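Local coordinates for DUF1573 domain-containing protein (Porphyromonas gingivalis, PDB 2QSV) that is of unknown function, its C-terminal part forming two immunoglobulin-like beta-sandwich domains, though it may have cysteine-type peptidase activity, at residues G76-L82 and V99-L105; M188-Q194 and V216-L220; E141-V145 and I171-S176; L150-T156 and I200-D206; S44-L48 and N64-P70. All coordinates share one frame. Residue numbers count along the deposited sequence, not the author numbering.

Interaction 1. Residues G76-L82 and V99-L105; sequences GMKDEPL and VMVSLPL
Both segments are strands running antiparallel, their axes 4.4 Å apart at closest and 145° between N-to-C directions. All is extended except Gly-76, at phi/psi 132/168, where a CB would jam against the preceding carbonyl O. The register steps evenly from Gly-76/Leu-105 to Leu-82/Val-99. Four pairs supply eight backbone hydrogen bonds: Gly-76 N to Leu-105 O (2.7 Å) and Leu-105 N to Gly-76 O (3.2 Å); Lys-78 N to Leu-103 O (2.8 Å) and Leu-103 N to Lys-78 O (2.9 Å); Glu-80 N to Val-101 O and Val-101 N to Glu-80 O (both 2.9 Å); Leu-82 N to Val-99 O (2.7 Å) and Val-99 N to Leu-82 O (3.0 Å). This is the hairpin of strands 76-87 and 94-105 in one sheet of an immunoglobulin-like (E-set) sandwich, where the backbones of Met-100 and Ser-102 bond to Ala-8, Leu-10 and Phe-12, in and beside strand 9-11. Pro-81 and Pro-104, lacking N-H, fall in non-hydrogen-bonded pairs, as does Met-77, whose N bonds Ser-154 OG. On the Met-77 face, Ser-102 OG (chi1 m) donates to Asp-79 OD1 at 2.5 Å, and Asp-79 also salt-bridges Arg-158. Selenomethionine Met-100 (t, p, p) reaches across, SE 3.6 Å from Glu-80 C. The other face carries Leu-82, whose CB is 3.9 Å from Val-101 CG2, Leu-103, Leu-105, Lys-78 (NZ bonded to Pro-74 O) and Glu-80 (OE2 bonded to Ser-44 OG).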
# COMPACT_ATOMS: atom_id res chain seq x y z
N GLY A 76 -2.18 -9.78 3.27
CA GLY A 76 -2.01 -9.07 2.02
C GLY A 76 -1.99 -7.58 2.26
O GLY A 76 -2.35 -7.11 3.33
N MSE A 77 -1.60 -6.82 1.26
CA MSE A 77 -1.57 -5.34 1.33
C MSE A 77 -2.99 -4.83 1.10
O MSE A 77 -3.65 -5.21 0.12
CB MSE A 77 -0.63 -4.81 0.25
CG MSE A 77 -0.41 -3.28 0.29
SE MSE A 77 0.76 -2.85 1.77
CE MSE A 77 2.53 -3.49 1.17
N LYS A 78 -3.50 -4.06 2.06
CA LYS A 78 -4.83 -3.47 1.97
C LYS A 78 -4.63 -1.99 1.70
O LYS A 78 -3.77 -1.36 2.31
CB LYS A 78 -5.58 -3.68 3.30
CG LYS A 78 -5.43 -5.08 3.93
CD LYS A 78 -6.10 -6.14 3.02
CE LYS A 78 -5.88 -7.55 3.55
NZ LYS A 78 -6.39 -8.58 2.58
N ASP A 79 -5.37 -1.45 0.76
CA ASP A 79 -5.33 -0.03 0.42
C ASP A 79 -6.76 0.43 0.36
O ASP A 79 -7.49 -0.03 -0.49
CB ASP A 79 -4.70 0.20 -0.95
CG ASP A 79 -3.29 -0.33 -1.04
OD1 ASP A 79 -2.41 0.16 -0.30
OD2 ASP A 79 -3.05 -1.23 -1.86
N GLU A 80 -7.18 1.28 1.30
CA GLU A 80 -8.55 1.77 1.34
C GLU A 80 -8.58 3.26 1.67
O GLU A 80 -7.78 3.71 2.49
CB GLU A 80 -9.37 0.99 2.37
CG GLU A 80 -9.70 -0.48 1.99
CD GLU A 80 -10.80 -1.07 2.86
OE1 GLU A 80 -11.78 -0.35 3.22
OE2 GLU A 80 -10.68 -2.24 3.23
N PRO A 81 -9.48 4.02 1.01
CA PRO A 81 -9.49 5.47 1.24
C PRO A 81 -10.17 5.93 2.54
O PRO A 81 -11.16 5.35 3.00
CB PRO A 81 -10.24 6.02 0.01
CG PRO A 81 -11.25 4.90 -0.31
CD PRO A 81 -10.50 3.60 0.02
N LEU A 82 -9.61 6.96 3.13
CA LEU A 82 -10.34 7.74 4.13
C LEU A 82 -10.99 8.92 3.35
O LEU A 82 -10.31 9.75 2.73
CB LEU A 82 -9.36 8.22 5.20
CG LEU A 82 -9.92 9.15 6.28
CD1 LEU A 82 -10.66 8.32 7.31
CD2 LEU A 82 -8.78 9.92 6.95
N VAL A 99 -7.68 10.31 1.44
CA VAL A 99 -6.33 9.93 1.81
C VAL A 99 -6.32 8.41 1.75
O VAL A 99 -7.19 7.76 2.32
CB VAL A 99 -6.01 10.44 3.25
CG1 VAL A 99 -4.70 9.83 3.81
CG2 VAL A 99 -5.89 11.98 3.23
N MSE A 100 -5.34 7.85 1.04
CA MSE A 100 -5.20 6.40 0.97
C MSE A 100 -4.55 5.86 2.24
O MSE A 100 -3.50 6.32 2.65
CB MSE A 100 -4.40 5.96 -0.25
CG MSE A 100 -4.52 4.44 -0.57
SE MSE A 100 -6.34 3.85 -1.08
CE MSE A 100 -6.81 5.19 -2.44
N VAL A 101 -5.21 4.89 2.87
CA VAL A 101 -4.69 4.25 4.05
C VAL A 101 -4.25 2.82 3.66
O VAL A 101 -5.04 2.04 3.11
CB VAL A 101 -5.77 4.25 5.16
CG1 VAL A 101 -5.21 3.73 6.47
CG2 VAL A 101 -6.41 5.67 5.34
N SER A 102 -2.99 2.48 3.96
CA SER A 102 -2.41 1.17 3.63
C SER A 102 -2.06 0.36 4.86
O SER A 102 -1.60 0.89 5.89
CB SER A 102 -1.16 1.31 2.76
OG SER A 102 -1.54 1.75 1.47
N LEU A 103 -2.31 -0.94 4.75
CA LEU A 103 -2.01 -1.90 5.79
C LEU A 103 -1.30 -3.11 5.18
O LEU A 103 -1.89 -3.81 4.33
CB LEU A 103 -3.31 -2.37 6.49
CG LEU A 103 -3.22 -3.51 7.52
CD1 LEU A 103 -2.30 -3.13 8.69
CD2 LEU A 103 -4.63 -3.89 8.00
N PRO A 104 -0.03 -3.36 5.58
CA PRO A 104 0.64 -4.64 5.30
C PRO A 104 0.24 -5.69 6.33
O PRO A 104 0.86 -5.79 7.38
CB PRO A 104 2.16 -4.30 5.42
CG PRO A 104 2.22 -2.73 5.78
CD PRO A 104 0.84 -2.42 6.33
N LEU A 105 -0.81 -6.45 6.02
CA LEU A 105 -1.37 -7.41 6.95
C LEU A 105 -0.70 -8.76 6.68
O LEU A 105 -0.74 -9.28 5.54
CB LEU A 105 -2.90 -7.50 6.81
CG LEU A 105 -3.59 -8.48 7.77
CD1 LEU A 105 -3.40 -8.11 9.26
CD2 LEU A 105 -5.10 -8.68 7.47

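Interaction 2. Residues M188-Q194 and V216-L220; sequences MKAEGWQ and VKAEL
A C-terminal residue packs here against a short helix and the turn that follows it, at the end of the second domain. Helix 185-190 stops in a Schellman motif: Gly-192 takes phi/psi 60/37, Trp-193 N bonds Met-188 O at 2.7 Å and Gly-192 N bonds Lys-189 O at 2.7 Å. The chain then turns into strand 195-204, which pairs with strand 211-219 in the Ig-like sandwich, and the contact lies where that pairing runs out. Segment 216-219 is extended strand, and the CA atoms of Gln-194 and Leu-220 are 5.5 Å apart. Leu-220 N donates to Gln-194 O (2.9 Å, 155°), and Glu-219 CA approaches the same oxygen at 3.4 Å. The side chain of Leu-220 (chi1 m, chi2 t) points toward the helix end, with CD1 3.2 Å from Trp-193 O, 3.4 Å from Lys-189 CG and 3.5 Å from Gln-194 OE1. Selenomethionine Met-188 (m, t, p) reaches in from the helix, placing CE 4.1 Å from Leu-220 CG and 3.8 Å from Ala-218 O; its side chain also touches Val-183 and Ile-196.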
# COMPACT_ATOMS: atom_id res chain seq x y z
N MSE A 188 6.76 6.57 -18.21
CA MSE A 188 7.85 7.35 -17.60
C MSE A 188 8.06 8.70 -18.32
O MSE A 188 8.28 9.73 -17.67
CB MSE A 188 9.17 6.57 -17.64
CG MSE A 188 9.14 5.22 -16.94
SE MSE A 188 10.77 4.19 -17.31
CE MSE A 188 12.22 5.44 -16.89
N LYS A 189 8.00 8.69 -19.65
CA LYS A 189 8.10 9.91 -20.42
C LYS A 189 6.91 10.84 -20.14
O LYS A 189 7.11 11.98 -19.71
CB LYS A 189 8.26 9.62 -21.91
CG LYS A 189 9.69 9.41 -22.30
CD LYS A 189 9.85 9.08 -23.76
CE LYS A 189 9.27 7.72 -24.08
NZ LYS A 189 9.95 7.11 -25.25
N ALA A 190 5.68 10.35 -20.34
CA ALA A 190 4.48 11.12 -20.00
C ALA A 190 4.52 11.71 -18.58
O ALA A 190 3.90 12.74 -18.33
CB ALA A 190 3.23 10.29 -20.21
N GLU A 191 5.28 11.11 -17.67
CA GLU A 191 5.45 11.60 -16.30
C GLU A 191 6.72 12.42 -16.09
O GLU A 191 7.03 12.82 -14.96
CB GLU A 191 5.48 10.42 -15.31
CG GLU A 191 4.25 9.51 -15.33
CD GLU A 191 3.11 9.99 -14.46
OE1 GLU A 191 3.34 10.83 -13.56
OE2 GLU A 191 1.96 9.51 -14.69
N GLY A 192 7.48 12.64 -17.17
CA GLY A 192 8.75 13.37 -17.10
C GLY A 192 9.78 12.75 -16.20
O GLY A 192 10.51 13.46 -15.50
N TRP A 193 9.83 11.42 -16.18
CA TRP A 193 10.91 10.70 -15.48
C TRP A 193 11.91 10.23 -16.54
O TRP A 193 11.52 9.76 -17.62
CB TRP A 193 10.38 9.50 -14.67
CG TRP A 193 9.33 9.86 -13.64
CD1 TRP A 193 9.27 11.00 -12.88
CD2 TRP A 193 8.21 9.05 -13.24
NE1 TRP A 193 8.16 10.97 -12.05
CE2 TRP A 193 7.50 9.79 -12.25
CE3 TRP A 193 7.73 7.79 -13.63
CZ2 TRP A 193 6.33 9.29 -11.64
CZ3 TRP A 193 6.58 7.30 -13.03
CH2 TRP A 193 5.90 8.05 -12.04
N GLN A 194 13.20 10.39 -16.24
CA GLN A 194 14.25 9.86 -17.11
C GLN A 194 14.63 8.47 -16.62
O GLN A 194 15.15 7.65 -17.37
CB GLN A 194 15.49 10.77 -17.13
CG GLN A 194 15.37 12.00 -18.04
CD GLN A 194 15.35 11.65 -19.52
OE1 GLN A 194 14.38 11.95 -20.22
NE2 GLN A 194 16.41 11.00 -20.01
N VAL A 216 13.44 -2.40 -8.50
CA VAL A 216 13.57 -2.38 -9.93
C VAL A 216 14.06 -0.99 -10.41
O VAL A 216 13.48 0.05 -10.05
CB VAL A 216 12.23 -2.74 -10.60
CG1 VAL A 216 12.36 -2.77 -12.15
CG2 VAL A 216 11.69 -4.11 -10.08
N LYS A 217 15.11 -0.98 -11.20
CA LYS A 217 15.64 0.21 -11.86
C LYS A 217 15.53 0.13 -13.37
O LYS A 217 15.68 -0.95 -13.98
CB LYS A 217 17.10 0.41 -11.49
CG LYS A 217 17.27 0.87 -10.08
CD LYS A 217 18.77 0.95 -9.76
CE LYS A 217 18.92 1.37 -8.31
NZ LYS A 217 20.38 1.43 -7.99
N ALA A 218 15.25 1.28 -13.98
CA ALA A 218 15.12 1.41 -15.42
C ALA A 218 15.42 2.88 -15.81
O ALA A 218 15.15 3.79 -15.03
CB ALA A 218 13.72 0.99 -15.87
N GLU A 219 16.00 3.09 -16.98
CA GLU A 219 16.21 4.44 -17.53
C GLU A 219 15.78 4.52 -18.99
O GLU A 219 15.76 3.49 -19.69
CB GLU A 219 17.66 4.93 -17.33
CG GLU A 219 18.71 4.06 -17.96
CD GLU A 219 20.11 4.28 -17.35
OE1 GLU A 219 20.58 5.44 -17.35
OE2 GLU A 219 20.73 3.27 -16.89
N LEU A 220 15.41 5.71 -19.45
CA LEU A 220 14.85 5.86 -20.79
C LEU A 220 15.78 5.44 -21.93
O LEU A 220 16.98 5.62 -21.84
CB LEU A 220 14.33 7.29 -21.02
CG LEU A 220 12.99 7.57 -20.34
CD1 LEU A 220 12.58 9.02 -20.60
CD2 LEU A 220 11.94 6.62 -20.86

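Interaction 3. Residues E141-V145 and I171-S176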
# COMPACT_ATOMS: atom_id res chain seq x y z
N GLU A 141 12.51 -15.34 -10.98
CA GLU A 141 12.10 -16.62 -10.46
C GLU A 141 11.96 -16.57 -8.95
O GLU A 141 12.88 -16.17 -8.21
CB GLU A 141 13.08 -17.73 -10.90
CG GLU A 141 12.65 -19.11 -10.36
CD GLU A 141 13.48 -20.29 -10.88
OE1 GLU A 141 14.70 -20.18 -11.03
OE2 GLU A 141 12.92 -21.36 -11.08
N ILE A 142 10.79 -16.95 -8.49
CA ILE A 142 10.56 -17.01 -7.10
C ILE A 142 10.57 -18.46 -6.65
O ILE A 142 9.76 -19.24 -7.11
CB ILE A 142 9.22 -16.36 -6.73
CG1 ILE A 142 9.23 -14.84 -7.02
CG2 ILE A 142 8.87 -16.72 -5.27
CD1 ILE A 142 7.85 -14.16 -6.70
N ARG A 143 11.40 -18.76 -5.66
CA ARG A 143 11.63 -20.10 -5.29
C ARG A 143 11.12 -20.34 -3.87
O ARG A 143 11.31 -19.49 -2.98
CB ARG A 143 13.13 -20.31 -5.35
CG ARG A 143 13.51 -21.68 -5.70
CD ARG A 143 15.00 -21.81 -5.77
NE ARG A 143 15.38 -23.02 -5.06
CZ ARG A 143 16.62 -23.49 -4.94
NH1 ARG A 143 17.63 -22.81 -5.47
NH2 ARG A 143 16.85 -24.60 -4.23
N ASN A 144 10.47 -21.49 -3.65
CA ASN A 144 10.16 -21.94 -2.29
C ASN A 144 11.15 -22.96 -1.79
O ASN A 144 11.29 -24.11 -2.35
CB ASN A 144 8.68 -22.46 -2.18
CG ASN A 144 8.33 -22.98 -0.77
OD1 ASN A 144 8.96 -22.59 0.21
ND2 ASN A 144 7.31 -23.82 -0.66
N VAL A 145 11.88 -22.60 -0.73
CA VAL A 145 12.85 -23.50 -0.15
C VAL A 145 12.37 -23.93 1.21
O VAL A 145 13.12 -24.54 1.92
CB VAL A 145 14.34 -22.98 -0.16
CG1 VAL A 145 14.82 -22.74 -1.57
CG2 VAL A 145 14.52 -21.72 0.74
N ILE A 171 3.17 -22.02 -4.11
CA ILE A 171 4.37 -22.68 -4.60
C ILE A 171 4.74 -23.79 -3.66
O ILE A 171 5.01 -23.57 -2.46
CB ILE A 171 5.56 -21.71 -4.84
CG1 ILE A 171 5.15 -20.64 -5.89
CG2 ILE A 171 6.75 -22.42 -5.52
CD1 ILE A 171 4.65 -19.32 -5.28
N LYS A 172 4.81 -25.02 -4.22
CA LYS A 172 5.15 -26.18 -3.37
C LYS A 172 6.64 -26.17 -3.00
O LYS A 172 7.44 -25.58 -3.72
CB LYS A 172 4.75 -27.54 -4.02
CG LYS A 172 5.47 -27.82 -5.29
CD LYS A 172 5.00 -29.17 -5.94
CE LYS A 172 3.59 -29.11 -6.55
NZ LYS A 172 3.15 -30.49 -6.99
N PRO A 173 7.02 -26.85 -1.90
CA PRO A 173 8.46 -26.96 -1.51
C PRO A 173 9.36 -27.44 -2.64
O PRO A 173 9.03 -28.43 -3.33
CB PRO A 173 8.46 -27.96 -0.35
CG PRO A 173 7.05 -27.93 0.19
CD PRO A 173 6.12 -27.52 -0.94
N GLY A 174 10.49 -26.73 -2.84
CA GLY A 174 11.36 -26.96 -3.94
C GLY A 174 10.91 -26.48 -5.29
O GLY A 174 11.68 -26.54 -6.25
N GLY A 175 9.67 -26.00 -5.36
CA GLY A 175 9.15 -25.45 -6.60
C GLY A 175 9.44 -23.97 -6.80
O GLY A 175 10.02 -23.30 -5.93
N SER A 176 9.04 -23.46 -7.95
CA SER A 176 9.22 -22.04 -8.24
C SER A 176 8.12 -21.55 -9.19
O SER A 176 7.38 -22.36 -9.81
CB SER A 176 10.61 -21.78 -8.80
OG SER A 176 10.71 -22.33 -10.09
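Glu-141 opens the strand with an extended side chain (chi1 and chi2 both t), which brings OE2 within 2.6 Å of Ser-176 OG; the serine hydroxyl donates. Ile-142 sets its side chain sideways, against Leu-150 and Leu-152, but its carbonyl O sits 3.1 Å from Ser-176 CA. Arg-143 faces Ser-176 as an antiparallel non-hydrogen-bonded pair with CA atoms 4.3 Å apart, and its CG lies 4.2 Å from Ser-176 CB. Asn-144 then does most of the bonding. Its N donates to Gly-175 O (2.9 Å), its O accepts from Gly-174 N (2.8 Å), and its ND2 gives a hydrogen bond to Ile-171 O (2.9 Å). The partner is a type II beta turn, Lys-172 to Gly-175, closed by Gly-175 N to Lys-172 O at 2.8 Å, with Gly-174 at positive phi. This turn links strand 170-171 to strand 176-183 across the two sheets of the Ig-like sandwich. Asn-144 ND2 also bonds Gly-148 O, while OD1 accepts from Gly-146 N and Val-119 N. One buried amide side chain therefore satisfies main-chain groups of Ile-171, Gly-146, Gly-148 and Val-119 at this end of the domain, so the turn is held by polar bonds more than by apolar packing.

Interaction 4. Residues L150-T156 and I200-D206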
# COMPACT_ATOMS: atom_id res chain seq x y z
N LEU A 150 4.56 -22.09 -0.07
CA LEU A 150 4.78 -20.66 -0.06
C LEU A 150 3.59 -20.01 -0.72
O LEU A 150 3.26 -20.35 -1.87
CB LEU A 150 6.05 -20.32 -0.82
CG LEU A 150 6.42 -18.82 -1.02
CD1 LEU A 150 6.76 -18.15 0.33
CD2 LEU A 150 7.61 -18.71 -2.02
N ARG A 151 2.92 -19.11 0.02
CA ARG A 151 1.77 -18.39 -0.48
C ARG A 151 2.07 -16.91 -0.69
O ARG A 151 2.65 -16.28 0.20
CB ARG A 151 0.64 -18.51 0.55
CG ARG A 151 0.16 -19.97 0.75
CD ARG A 151 -0.90 -20.04 1.86
NE ARG A 151 -1.02 -21.41 2.34
CZ ARG A 151 -1.58 -22.40 1.63
NH1 ARG A 151 -2.06 -22.16 0.41
NH2 ARG A 151 -1.64 -23.63 2.12
N LEU A 152 1.70 -16.39 -1.85
CA LEU A 152 1.94 -14.99 -2.19
C LEU A 152 0.61 -14.30 -1.99
O LEU A 152 -0.26 -14.39 -2.85
CB LEU A 152 2.44 -14.82 -3.63
CG LEU A 152 3.63 -15.64 -4.11
CD1 LEU A 152 4.05 -15.26 -5.55
CD2 LEU A 152 4.84 -15.62 -3.16
N HIS A 153 0.43 -13.72 -0.81
CA HIS A 153 -0.83 -13.10 -0.49
C HIS A 153 -1.11 -11.86 -1.32
O HIS A 153 -2.25 -11.60 -1.68
CB HIS A 153 -0.89 -12.74 0.99
CG HIS A 153 -0.65 -13.88 1.90
ND1 HIS A 153 -1.39 -15.05 1.83
CD2 HIS A 153 0.22 -14.04 2.92
CE1 HIS A 153 -0.99 -15.86 2.80
NE2 HIS A 153 -0.02 -15.27 3.47
N SER A 154 -0.09 -11.06 -1.60
CA SER A 154 -0.28 -9.91 -2.51
C SER A 154 1.05 -9.54 -3.16
O SER A 154 2.11 -9.80 -2.60
CB SER A 154 -0.88 -8.69 -1.76
OG SER A 154 0.01 -8.27 -0.75
N VAL A 155 0.97 -8.94 -4.35
CA VAL A 155 2.14 -8.48 -5.06
C VAL A 155 1.72 -7.11 -5.57
O VAL A 155 0.84 -7.01 -6.42
CB VAL A 155 2.56 -9.41 -6.26
CG1 VAL A 155 3.68 -8.75 -7.05
CG2 VAL A 155 3.06 -10.84 -5.76
N THR A 156 2.31 -6.06 -5.02
CA THR A 156 1.85 -4.71 -5.34
C THR A 156 2.99 -3.78 -5.83
O THR A 156 4.16 -3.89 -5.42
CB THR A 156 1.02 -4.08 -4.18
OG1 THR A 156 1.69 -4.24 -2.95
CG2 THR A 156 -0.42 -4.73 -4.05
N ILE A 200 8.79 -3.53 -5.98
CA ILE A 200 7.70 -4.50 -5.97
C ILE A 200 7.56 -5.02 -4.54
O ILE A 200 8.51 -5.51 -4.00
CB ILE A 200 7.96 -5.71 -6.94
CG1 ILE A 200 8.10 -5.21 -8.38
CG2 ILE A 200 6.78 -6.67 -6.81
CD1 ILE A 200 8.89 -6.20 -9.38
N SER A 201 6.38 -4.92 -3.95
CA SER A 201 6.18 -5.38 -2.58
C SER A 201 5.39 -6.69 -2.57
O SER A 201 4.33 -6.80 -3.23
CB SER A 201 5.43 -4.34 -1.76
OG SER A 201 6.19 -3.14 -1.67
N ILE A 202 5.94 -7.67 -1.86
CA ILE A 202 5.31 -9.01 -1.79
C ILE A 202 5.02 -9.36 -0.37
O ILE A 202 5.89 -9.36 0.44
CB ILE A 202 6.24 -10.15 -2.43
CG1 ILE A 202 6.57 -9.82 -3.91
CG2 ILE A 202 5.58 -11.57 -2.20
CD1 ILE A 202 7.69 -10.70 -4.55
N ILE A 203 3.77 -9.65 -0.07
CA ILE A 203 3.43 -10.18 1.23
C ILE A 203 3.22 -11.70 1.09
O ILE A 203 2.47 -12.12 0.24
CB ILE A 203 2.22 -9.48 1.84
CG1 ILE A 203 2.65 -8.01 2.20
CG2 ILE A 203 1.73 -10.23 3.13
CD1 ILE A 203 1.62 -7.20 2.82
N CYS A 204 3.89 -12.49 1.93
CA CYS A 204 3.91 -13.94 1.76
C CYS A 204 4.01 -14.55 3.12
O CYS A 204 4.20 -13.85 4.14
CB CYS A 204 5.11 -14.38 0.87
SG CYS A 204 6.70 -13.98 1.60
N ASN A 205 3.94 -15.87 3.16
CA ASN A 205 3.93 -16.59 4.41
C ASN A 205 5.29 -17.11 4.76
O ASN A 205 5.42 -18.22 5.28
CB ASN A 205 2.87 -17.73 4.38
CG ASN A 205 3.24 -18.86 3.43
OD1 ASN A 205 4.07 -18.68 2.53
ND2 ASN A 205 2.67 -20.07 3.67
N ASP A 206 6.35 -16.34 4.41
CA ASP A 206 7.70 -16.59 4.89
C ASP A 206 7.84 -15.94 6.30
O ASP A 206 7.85 -14.72 6.42
CB ASP A 206 8.73 -16.05 3.87
CG ASP A 206 10.19 -16.25 4.27
OD1 ASP A 206 10.53 -16.48 5.45
OD2 ASP A 206 11.06 -16.16 3.36
O HOH W 1 1.85 -6.73 -1.55
O HOH W 2 5.68 -1.37 -3.92
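A classic beta bulge interrupts this antiparallel strand pair of the second Ig-like domain: His-153 and Ser-154 both face Ile-203. Their N atoms share one acceptor through weak hydrogen bonds, His-153 N to Ile-203 O at 2.8 Å and Ser-154 N to Ile-203 O at 3.3 Å, and His-153 has helix-like phi/psi, -68/-38. Beyond the bulge the pairing is regular, with Ile-203 N to Ser-154 O at 3.0 Å, Thr-156 N to Ser-201 O at 2.8 Å and Ser-201 N to Thr-156 O at 2.9 Å. Before it, past the end of strand 195-204, a side chain takes over: Asn-205 OD1 accepts from Arg-151 N at 2.8 Å, and Asn-205 N returns a bond to Arg-151 O at 3.3 Å. Leu-152, Val-155, Ile-202 and Cys-204 share the apolar face; Leu-152 CD2 is 4.2 Å from both Ile-202 CG2 and Cys-204 CB, and Val-155 CG2 is 4.1 Å from Ile-202 CG1. On the face of Ser-154, Thr-156, Ser-201 and Ile-203, water 1 bridges Ser-154 OG (2.5 Å), Thr-156 OG1 (2.9 Å) and Ser-201 O (3.0 Å). That face also meets the first domain, Ser-154 OG bonding Met-77 N; His-153 NE2 bonds Asp-107 OD2, just after strand 94-105. Within the sheet, strand 150-157 lies between 195-204 and 170-171, while strand 211-219 flanks 195-204; Ile-142 of strand 136-144 packs on the apolar face.

Interaction 5. Residues S44-L48 and N64-P70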
# COMPACT_ATOMS: atom_id res chain seq x y z
N SER A 44 -12.14 -0.31 6.09
CA SER A 44 -12.75 -1.39 6.86
C SER A 44 -11.91 -1.88 8.05
O SER A 44 -12.44 -2.56 8.94
CB SER A 44 -13.04 -2.59 5.96
OG SER A 44 -11.83 -3.15 5.51
N PHE A 45 -10.61 -1.56 8.04
CA PHE A 45 -9.67 -2.04 9.05
C PHE A 45 -9.29 -0.96 10.06
O PHE A 45 -8.37 -1.16 10.86
CB PHE A 45 -8.40 -2.65 8.40
CG PHE A 45 -7.72 -1.74 7.37
CD1 PHE A 45 -6.79 -0.76 7.74
CD2 PHE A 45 -8.02 -1.88 6.01
CE1 PHE A 45 -6.17 0.06 6.77
CE2 PHE A 45 -7.39 -1.08 5.03
CZ PHE A 45 -6.46 -0.12 5.42
N VAL A 46 -9.98 0.18 10.02
CA VAL A 46 -9.72 1.23 11.01
C VAL A 46 -10.94 1.64 11.83
O VAL A 46 -12.08 1.41 11.42
CB VAL A 46 -9.02 2.52 10.43
CG1 VAL A 46 -7.85 2.21 9.51
CG2 VAL A 46 -10.02 3.46 9.82
N SER A 47 -10.66 2.26 12.97
CA SER A 47 -11.64 2.87 13.86
C SER A 47 -11.37 4.35 13.99
O SER A 47 -10.20 4.77 14.10
CB SER A 47 -11.53 2.26 15.26
OG SER A 47 -12.56 1.32 15.44
N LEU A 48 -12.44 5.15 13.94
CA LEU A 48 -12.38 6.58 14.20
C LEU A 48 -13.70 7.10 14.82
O LEU A 48 -14.76 7.01 14.20
CB LEU A 48 -12.04 7.35 12.93
CG LEU A 48 -11.78 8.86 13.02
CD1 LEU A 48 -10.44 9.14 13.68
CD2 LEU A 48 -11.84 9.52 11.63
N ASN A 64 -6.88 10.42 14.70
CA ASN A 64 -6.13 9.21 15.03
C ASN A 64 -6.91 7.97 14.63
O ASN A 64 -7.92 7.64 15.24
CB ASN A 64 -5.77 9.15 16.53
CG ASN A 64 -5.01 10.39 16.99
OD1 ASN A 64 -5.48 11.13 17.86
ND2 ASN A 64 -3.85 10.64 16.39
N LEU A 65 -6.45 7.32 13.57
CA LEU A 65 -7.07 6.11 13.07
C LEU A 65 -6.45 4.92 13.79
O LEU A 65 -5.25 4.65 13.65
CB LEU A 65 -6.86 5.99 11.56
CG LEU A 65 -7.54 6.95 10.57
CD1 LEU A 65 -7.23 8.44 10.81
CD2 LEU A 65 -7.08 6.55 9.18
N SER A 66 -7.27 4.23 14.58
CA SER A 66 -6.87 3.00 15.25
C SER A 66 -7.08 1.79 14.36
O SER A 66 -8.11 1.66 13.71
CB SER A 66 -7.72 2.78 16.50
OG SER A 66 -7.40 3.75 17.48
N LEU A 67 -6.11 0.88 14.41
CA LEU A 67 -6.20 -0.35 13.68
C LEU A 67 -7.22 -1.27 14.31
O LEU A 67 -7.18 -1.53 15.50
CB LEU A 67 -4.82 -1.05 13.63
CG LEU A 67 -4.70 -2.28 12.73
CD1 LEU A 67 -5.00 -1.99 11.23
CD2 LEU A 67 -3.28 -2.88 12.90
N ALA A 68 -8.12 -1.78 13.48
CA ALA A 68 -9.12 -2.74 13.91
C ALA A 68 -9.33 -3.74 12.78
O ALA A 68 -10.20 -3.54 11.95
CB ALA A 68 -10.46 -1.99 14.26
N VAL A 69 -8.51 -4.78 12.72
CA VAL A 69 -8.58 -5.69 11.58
C VAL A 69 -9.84 -6.54 11.71
O VAL A 69 -10.05 -7.16 12.74
CB VAL A 69 -7.31 -6.63 11.43
CG1 VAL A 69 -7.52 -7.65 10.28
CG2 VAL A 69 -6.04 -5.82 11.21
N PRO A 70 -10.67 -6.57 10.66
CA PRO A 70 -11.82 -7.47 10.69
C PRO A 70 -11.38 -8.92 10.87
O PRO A 70 -10.41 -9.38 10.24
CB PRO A 70 -12.46 -7.28 9.31
CG PRO A 70 -11.99 -5.98 8.85
CD PRO A 70 -10.62 -5.78 9.42
O HOH W 3 -12.88 -2.74 11.59
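Phe-45 takes the p rotamer (chi1 51°, chi2 86°), which lays its ring on Val-101 and Leu-103 of the facing sheet. It still touches its partner: CD1 lies 4.1 Å from Leu-67 CD1, and CB 4.0 Å from Pro-70 CD. Leu-67 (t, p) bends its end back to reach that ring although its CA-CB bond points away. Leu-48, also t, p, comes within 4.4 Å of Leu-65 CD1 through its own CD1. Val-46 and Leu-67 are an antiparallel non-hydrogen-bonded pair (CA to CA 4.7 Å) with diverging side chains, so Val-46 CB (chi1 m) sits 4.2 Å from Leu-65 CB instead. Ser-47 and Ser-66 form the hydrogen-bonded pair, with Ser-47 N to Ser-66 O at 2.7 Å and Ser-66 N to Ser-47 O at 3.0 Å. Ala-68 N adds a bond to Phe-45 O (2.7 Å). Water 3 donates to Ser-44 O (2.7 Å) and Ala-68 O (2.8 Å), bridging the carbonyls. Short strand 46-47 is thus zipped to strand 61-67 by main-chain bonds, while the apolar side chains feed the interior of the first Ig-like sandwich.

In the fold
Along the chain, interaction 5 comes first, then interaction 1, both in the first Ig-like domain; interactions 3, 4 and 2 follow in the second, 4 interleaved with both 3 and 2. Interactions 1 and 5 lie on facing sheets, centres 11 Å apart, joined by the Phe-45 ring. Interactions 3 and 4, centres 13 Å apart, are joined by Ile-171 N to Leu-150 O (2.8 Å); interaction 2, centre 26 Å from that of interaction 4, touches it through strand 211-219, neighbour of 195-204. Interactions 1 and 4, 15 Å between centres, meet at the domain boundary (Met-77 N to Ser-154 OG, 3.0 Å), so the two domains' five-stranded sheets, both ordered 1-5-4-2-3, touch here.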